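Local coordinates for hypothetical protein, GDSL-like Lipase/Acylhydrolase family protein (PDB 4M8K) that is probably a hydrolase of the GDSL-like lipase/acylhydrolase family, cleaving ester bonds of a substrate that remains to be identified, at residues S24-S29 / R78-S83; S31-H36 / E61-Y66. All blocks are in the same frame, centred on the assembly; numbering follows the deposited sequence. Where two conformers were deposited one is given.

Contact 1: S24-S29 / R78-S83; sequences SILGDS and RNNSYS. With ACT (acetate ion), chain C.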
loop_
_atom_site.group_PDB
_atom_site.type_symbol
_atom_site.label_atom_id
_atom_site.label_comp_id
_atom_site.label_asym_id
_atom_site.label_seq_id
_atom_site.Cartn_x
_atom_site.Cartn_y
_atom_site.Cartn_z
ATOM N N SER A 24 -6.216 -8.517 -0.208
ATOM C CA SER A 24 -4.804 -8.461 -0.463
ATOM C C SER A 24 -4.280 -7.028 -0.287
ATOM O O SER A 24 -5.018 -6.046 -0.475
ATOM C CB SER A 24 -4.524 -8.985 -1.865
ATOM O OG SER A 24 -4.590 -10.401 -1.979
ATOM N N ILE A 25 -3.002 -6.923 0.077
ATOM C CA ILE A 25 -2.311 -5.644 0.322
ATOM C C ILE A 25 -1.097 -5.565 -0.604
ATOM O O ILE A 25 -0.372 -6.549 -0.727
ATOM C CB ILE A 25 -1.868 -5.562 1.789
ATOM C CG1 ILE A 25 -3.104 -5.645 2.712
ATOM C CG2 ILE A 25 -1.117 -4.263 2.091
ATOM C CD1 ILE A 25 -2.877 -6.547 3.892
ATOM N N LEU A 26 -0.911 -4.397 -1.248
ATOM C CA LEU A 26 0.302 -4.040 -1.992
ATOM C C LEU A 26 0.886 -2.847 -1.247
ATOM O O LEU A 26 0.328 -1.742 -1.299
ATOM C CB LEU A 26 -0.033 -3.706 -3.426
ATOM C CG LEU A 26 1.126 -3.434 -4.351
ATOM C CD1 LEU A 26 1.964 -4.668 -4.500
ATOM C CD2 LEU A 26 0.663 -2.953 -5.722
ATOM N N GLY A 27 1.936 -3.098 -0.458
ATOM C CA GLY A 27 2.436 -2.114 0.509
ATOM C C GLY A 27 3.925 -1.996 0.613
ATOM O O GLY A 27 4.726 -2.667 -0.106
ATOM N N ASP A 28 4.293 -1.124 1.534
ATOM C CA ASP A 28 5.663 -0.864 1.913
ATOM C C ASP A 28 5.869 -1.262 3.410
ATOM O O ASP A 28 5.108 -2.074 3.927
ATOM C CB ASP A 28 6.027 0.590 1.603
ATOM C CG ASP A 28 5.155 1.598 2.355
ATOM O OD1 ASP A 28 4.621 1.295 3.453
ATOM O OD2 ASP A 28 4.981 2.707 1.816
ATOM N N SER A 29 6.866 -0.689 4.086
ATOM C CA SER A 29 7.152 -1.056 5.502
ATOM C C SER A 29 5.932 -0.967 6.391
ATOM O O SER A 29 5.832 -1.716 7.355
ATOM C CB SER A 29 8.184 -0.141 6.143
ATOM O OG SER A 29 9.494 -0.277 5.643
ATOM N N ARG A 78 -3.213 -12.138 0.189
ATOM C CA ARG A 78 -1.778 -11.975 0.114
ATOM C C ARG A 78 -1.417 -10.635 0.689
ATOM O O ARG A 78 -2.002 -9.643 0.322
ATOM C CB ARG A 78 -1.244 -12.022 -1.322
ATOM C CG ARG A 78 -1.281 -13.395 -1.975
ATOM C CD ARG A 78 -0.419 -14.455 -1.249
ATOM N NE ARG A 78 -0.384 -15.635 -2.115
ATOM C CZ ARG A 78 0.412 -15.774 -3.188
ATOM N NH1 ARG A 78 1.316 -14.852 -3.527
ATOM N NH2 ARG A 78 0.313 -16.877 -3.920
ATOM N N ASN A 79 -0.399 -10.625 1.544
ATOM C CA ASN A 79 0.256 -9.385 1.961
ATOM C C ASN A 79 1.608 -9.190 1.231
ATOM O O ASN A 79 2.680 -9.586 1.739
ATOM C CB ASN A 79 0.439 -9.351 3.476
ATOM C CG ASN A 79 0.936 -7.996 3.952
ATOM O OD1 ASN A 79 1.064 -7.079 3.155
ATOM N ND2 ASN A 79 1.341 -7.915 5.223
ATOM N N ASN A 80 1.513 -8.612 0.048
ATOM C CA ASN A 80 2.700 -8.273 -0.733
ATOM C C ASN A 80 3.194 -6.888 -0.367
ATOM O O ASN A 80 2.923 -5.908 -1.050
ATOM C CB ASN A 80 2.413 -8.365 -2.231
ATOM C CG ASN A 80 3.676 -8.429 -3.057
ATOM O OD1 ASN A 80 4.721 -7.889 -2.663
ATOM N ND2 ASN A 80 3.595 -9.084 -4.202
ATOM N N SER A 81 3.933 -6.831 0.728
ATOM C CA SER A 81 4.481 -5.604 1.256
ATOM C C SER A 81 5.975 -5.774 1.420
ATOM O O SER A 81 6.453 -6.850 1.737
ATOM C CB SER A 81 3.793 -5.176 2.566
ATOM O OG SER A 81 2.380 -4.904 2.389
ATOM N N TYR A 82 6.695 -4.669 1.190
ATOM C CA TYR A 82 8.128 -4.649 0.960
ATOM C C TYR A 82 8.702 -3.322 1.449
ATOM O O TYR A 82 8.453 -2.256 0.872
ATOM C CB TYR A 82 8.396 -4.842 -0.522
ATOM C CG TYR A 82 9.825 -5.216 -0.951
ATOM C CD1 TYR A 82 10.953 -4.525 -0.500
ATOM C CD2 TYR A 82 10.034 -6.257 -1.852
ATOM C CE1 TYR A 82 12.243 -4.886 -0.908
ATOM C CE2 TYR A 82 11.310 -6.623 -2.256
ATOM C CZ TYR A 82 12.411 -5.915 -1.795
ATOM O OH TYR A 82 13.670 -6.262 -2.240
ATOM N N SER A 83 9.548 -3.417 2.475
ATOM C CA SER A 83 10.152 -2.249 3.137
ATOM C C SER A 83 10.949 -1.380 2.209
ATOM O O SER A 83 11.784 -1.853 1.465
ATOM C CB SER A 83 11.120 -2.687 4.237
ATOM O OG SER A 83 10.426 -3.283 5.264
HETATM C C ACT C . 8.913 2.420 4.358
HETATM O O ACT C . 9.712 2.214 5.287
HETATM O OXT ACT C . 8.810 1.593 3.451
HETATM C CH3 ACT C . 8.041 3.638 4.315
#

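Contact 2: S31-H36 / E61-Y66; sequences STFYGH and EETWWY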
loop_
_atom_site.group_PDB
_atom_site.type_symbol
_atom_site.label_atom_id
_atom_site.label_comp_id
_atom_site.label_asym_id
_atom_site.label_seq_id
_atom_site.Cartn_x
_atom_site.Cartn_y
_atom_site.Cartn_z
ATOM N N SER A 31 3.002 -1.804 6.091
ATOM C CA SER A 31 2.140 -2.987 5.961
ATOM C C SER A 31 2.927 -4.301 6.074
ATOM O O SER A 31 2.417 -5.383 5.733
ATOM C CB SER A 31 1.373 -2.881 4.636
ATOM O OG SER A 31 0.561 -1.714 4.620
ATOM N N THR A 32 4.172 -4.226 6.549
ATOM C CA THR A 32 5.006 -5.416 6.705
ATOM C C THR A 32 4.975 -5.951 8.123
ATOM O O THR A 32 4.742 -5.213 9.070
ATOM C CB THR A 32 6.527 -5.243 6.362
ATOM O OG1 THR A 32 7.173 -4.283 7.238
ATOM C CG2 THR A 32 6.708 -4.882 4.904
ATOM N N PHE A 33 5.204 -7.256 8.238
ATOM C CA PHE A 33 5.580 -7.911 9.507
ATOM C C PHE A 33 6.314 -9.183 9.129
ATOM O O PHE A 33 5.821 -9.981 8.297
ATOM C CB PHE A 33 4.377 -8.206 10.455
ATOM C CG PHE A 33 4.785 -8.326 11.909
ATOM C CD1 PHE A 33 5.278 -9.524 12.399
ATOM C CD2 PHE A 33 4.697 -7.231 12.783
ATOM C CE1 PHE A 33 5.712 -9.641 13.718
ATOM C CE2 PHE A 33 5.094 -7.330 14.107
ATOM C CZ PHE A 33 5.628 -8.541 14.584
ATOM N N TYR A 34 7.509 -9.339 9.683
ATOM C CA TYR A 34 8.325 -10.558 9.510
ATOM C C TYR A 34 7.498 -11.837 9.573
ATOM O O TYR A 34 6.745 -12.060 10.551
ATOM C CB TYR A 34 9.436 -10.585 10.588
ATOM C CG TYR A 34 10.491 -11.608 10.303
ATOM C CD1 TYR A 34 11.340 -11.459 9.204
ATOM C CD2 TYR A 34 10.631 -12.752 11.101
ATOM C CE1 TYR A 34 12.287 -12.399 8.896
ATOM C CE2 TYR A 34 11.616 -13.709 10.810
ATOM C CZ TYR A 34 12.442 -13.505 9.705
ATOM O OH TYR A 34 13.410 -14.407 9.353
ATOM N N GLY A 35 7.617 -12.673 8.553
ATOM C CA GLY A 35 6.909 -13.951 8.473
ATOM C C GLY A 35 5.493 -13.861 7.951
ATOM O O GLY A 35 4.801 -14.858 7.855
ATOM N N HIS A 36 5.032 -12.675 7.638
ATOM C CA HIS A 36 3.646 -12.505 7.218
ATOM C C HIS A 36 3.557 -11.728 5.921
ATOM O O HIS A 36 2.520 -11.103 5.626
ATOM C CB HIS A 36 2.846 -11.741 8.300
ATOM C CG HIS A 36 2.659 -12.513 9.550
ATOM N ND1 HIS A 36 1.516 -13.243 9.812
ATOM C CD2 HIS A 36 3.485 -12.715 10.597
ATOM C CE1 HIS A 36 1.668 -13.888 10.954
ATOM N NE2 HIS A 36 2.856 -13.587 11.443
ATOM N N GLU A 61 -0.434 -8.823 15.565
ATOM C CA GLU A 61 -1.845 -8.520 15.903
ATOM C C GLU A 61 -2.096 -7.038 16.121
ATOM O O GLU A 61 -3.248 -6.582 16.114
ATOM C CB GLU A 61 -2.273 -9.282 17.175
ATOM C CG GLU A 61 -2.326 -10.782 16.962
ATOM C CD GLU A 61 -1.030 -11.509 17.264
ATOM O OE1 GLU A 61 0.031 -10.878 17.463
ATOM O OE2 GLU A 61 -1.061 -12.748 17.273
ATOM N N GLU A 62 -1.012 -6.299 16.279
ATOM C CA GLU A 62 -1.044 -4.838 16.423
ATOM C C GLU A 62 -1.003 -4.133 15.074
ATOM O O GLU A 62 -1.233 -2.934 15.023
ATOM C CB GLU A 62 0.142 -4.358 17.276
ATOM C CG GLU A 62 0.088 -4.778 18.738
ATOM C CD GLU A 62 1.437 -4.845 19.415
ATOM O OE1 GLU A 62 2.488 -4.828 18.746
ATOM O OE2 GLU A 62 1.441 -4.891 20.646
ATOM N N THR A 63 -0.681 -4.835 13.982
ATOM C CA THR A 63 -0.588 -4.180 12.655
ATOM C C THR A 63 -1.978 -3.722 12.176
ATOM O O THR A 63 -2.978 -4.384 12.497
ATOM C CB THR A 63 0.065 -5.087 11.566
ATOM O OG1 THR A 63 -0.763 -6.222 11.296
ATOM C CG2 THR A 63 1.455 -5.551 12.029
ATOM N N TRP A 64 -2.031 -2.674 11.348
ATOM C CA TRP A 64 -3.293 -2.098 10.905
ATOM C C TRP A 64 -4.093 -3.130 10.139
ATOM O O TRP A 64 -5.307 -3.184 10.258
ATOM C CB TRP A 64 -3.105 -0.820 10.054
ATOM C CG TRP A 64 -2.561 -1.034 8.639
ATOM C CD1 TRP A 64 -1.281 -1.000 8.257
ATOM C CD2 TRP A 64 -3.329 -1.314 7.480
ATOM N NE1 TRP A 64 -1.162 -1.230 6.898
ATOM C CE2 TRP A 64 -2.420 -1.469 6.404
ATOM C CE3 TRP A 64 -4.707 -1.511 7.249
ATOM C CZ2 TRP A 64 -2.843 -1.782 5.097
ATOM C CZ3 TRP A 64 -5.122 -1.796 5.973
ATOM C CH2 TRP A 64 -4.181 -1.972 4.899
ATOM N N TRP A 65 -3.404 -3.937 9.317
ATOM C CA TRP A 65 -4.073 -4.819 8.338
ATOM C C TRP A 65 -4.601 -6.105 8.982
ATOM O O TRP A 65 -5.636 -6.631 8.558
ATOM C CB TRP A 65 -3.167 -5.118 7.090
ATOM C CG TRP A 65 -1.826 -5.556 7.448
ATOM C CD1 TRP A 65 -0.776 -4.760 7.710
ATOM C CD2 TRP A 65 -1.428 -6.876 7.753
ATOM N NE1 TRP A 65 0.285 -5.514 8.166
ATOM C CE2 TRP A 65 -0.091 -6.823 8.172
ATOM C CE3 TRP A 65 -2.067 -8.120 7.693
ATOM C CZ2 TRP A 65 0.636 -7.972 8.527
ATOM C CZ3 TRP A 65 -1.330 -9.279 8.034
ATOM C CH2 TRP A 65 0.005 -9.178 8.424
ATOM N N TYR A 66 -3.843 -6.639 9.944
ATOM C CA TYR A 66 -4.230 -7.806 10.701
ATOM C C TYR A 66 -5.480 -7.464 11.499
ATOM O O TYR A 66 -6.456 -8.230 11.518
ATOM C CB TYR A 66 -3.112 -8.262 11.621
ATOM C CG TYR A 66 -3.443 -9.538 12.325
ATOM C CD1 TYR A 66 -4.310 -9.545 13.404
ATOM C CD2 TYR A 66 -2.903 -10.754 11.899
ATOM C CE1 TYR A 66 -4.623 -10.712 14.038
ATOM C CE2 TYR A 66 -3.211 -11.935 12.538
ATOM C CZ TYR A 66 -4.078 -11.896 13.599
ATOM O OH TYR A 66 -4.432 -13.045 14.224
HETATM O O HOH W 1 2.376 -3.650 9.199
#

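Contact 1: S24-S29 / R78-S83
Ile25 and Asn79 lie abreast on two parallel strands, and backbone bonds zip the strands together around them. Ile25 N reaches Arg78 O at 2.9 Å, and Ile25 O takes Asn80 N, also at 2.9 Å. Further along, Gly27 N bonds to Asn80 O. The last rung is looser: Tyr82 N meets Gly27 O at 3.1 Å from above the carbonyl plane, about 50° out of it. Both acceptors, Asn80 O and Gly27 O, also receive Arg105 NH2. Asn80 is the centre of an inverse gamma turn.

The Ile25 side chain lies against polar neighbours from CB outward. CB is 3.6 Å from Asn79 OD1. The CG2 branch, anti to the backbone N, points along the strand to Ser81 OG, also 3.6 Å away. The other branch runs through CG1 to CD1, which rests 4.0 Å from Asn79 OD1. Asn79 holds CG anti to its N (chi1 -172°), which swings OD1 back over Ile25. There OD1 accepts Ser81 OG at 2.7 Å, while ND2 turns to Ser31 O; the amide is thus fixed at both ends. Ser81 OG lies over the backbone of Gly27, which has no side chain in its way.

Gly27-Asp28-Ser29 is the GDS of the family's GDSL motif, here GDSY; Ser29, the probable nucleophile, hydrogen-bonds acetate O through OG at 2.5 Å.

Strand 75-81 is one edge of the five-stranded parallel sheet, and strand 22-27 continues the pairing into strand 114-118. Trp65 of helix 64-71 covers Ile25 and Asn79; Leu26 points to the other face, onto Phe102, and Asp28 meets helix 121-126.

Contact 2: S31-H36 / E61-Y66
Trp64 NE1 donates to Ser31 OG at 2.9 Å, with the oxygen almost exactly in the indole plane and the N-H bent to 145°. Trp65 CB sits over the centre of the same indole, 3.6 Å above its plane, so the ring is held at its edge by the serine and on one face by its own neighbour in the helix. The second indole is reached differently. Trp65 NE1 gives its hydrogen to a water at 3.0 Å, and that water donates in turn to Thr32 O at 2.8 Å, bridging helix and loop. Ser31 O lies nearby, but too poorly angled for a bond to Trp65 NE1.

At the far rim of Trp65, CH2 meets His36 CB at 3.8 Å, edge on, and Phe33 CB flanks CZ2. The Phe33 ring runs on past the indole until CD2 touches Thr63 CG2 at 3.7 Å. Thr63 keeps OG1 between its N and carbonyl carbon (chi1 66°), which places that oxygen 3.2 Å above one face of Trp65, toward the rim. There OG1 accepts a weak bond from Tyr66 N as the N-cap of helix 64-71, and it also bonds Val60 O.

Across from it, a type II turn from Phe33 to His36, with Gly35 at positive phi, brings Phe33 and His36 to the helix start. The long loop leading into helix 64-71 belongs to a beta-alpha-beta crossover, here joining strands 22-27 and 75-81 of the flavodoxin-like fold expected for GDSL hydrolases.

Contact 2 is nested within the loop that contact 1 closes, and the two centres are 9 Å apart. Their shared seam is Asn79: ND2 lies 2.8 Å from Ser31 O, a probable hydrogen bond, and 3.4 Å from Trp65 CZ2. Ser81 OG packs 3.2 Å from Ser31 CB. Segment 24-29 ends at Ser29, two residues before contact 2 begins at Ser31. Besides its OG, Ser29 N bonds the acetate, at 3.1 Å from OXT. This ion, probably from the crystallisation liquor, is also held by Gly84 N, Asn122 ND2 and His205 NE2, consistent with an SGNH-type active site. Thr32 OG1 of contact 2 hydrogen-bonds Ser29 O, so contact 2 touches the acetate-binding residue but not the acetate.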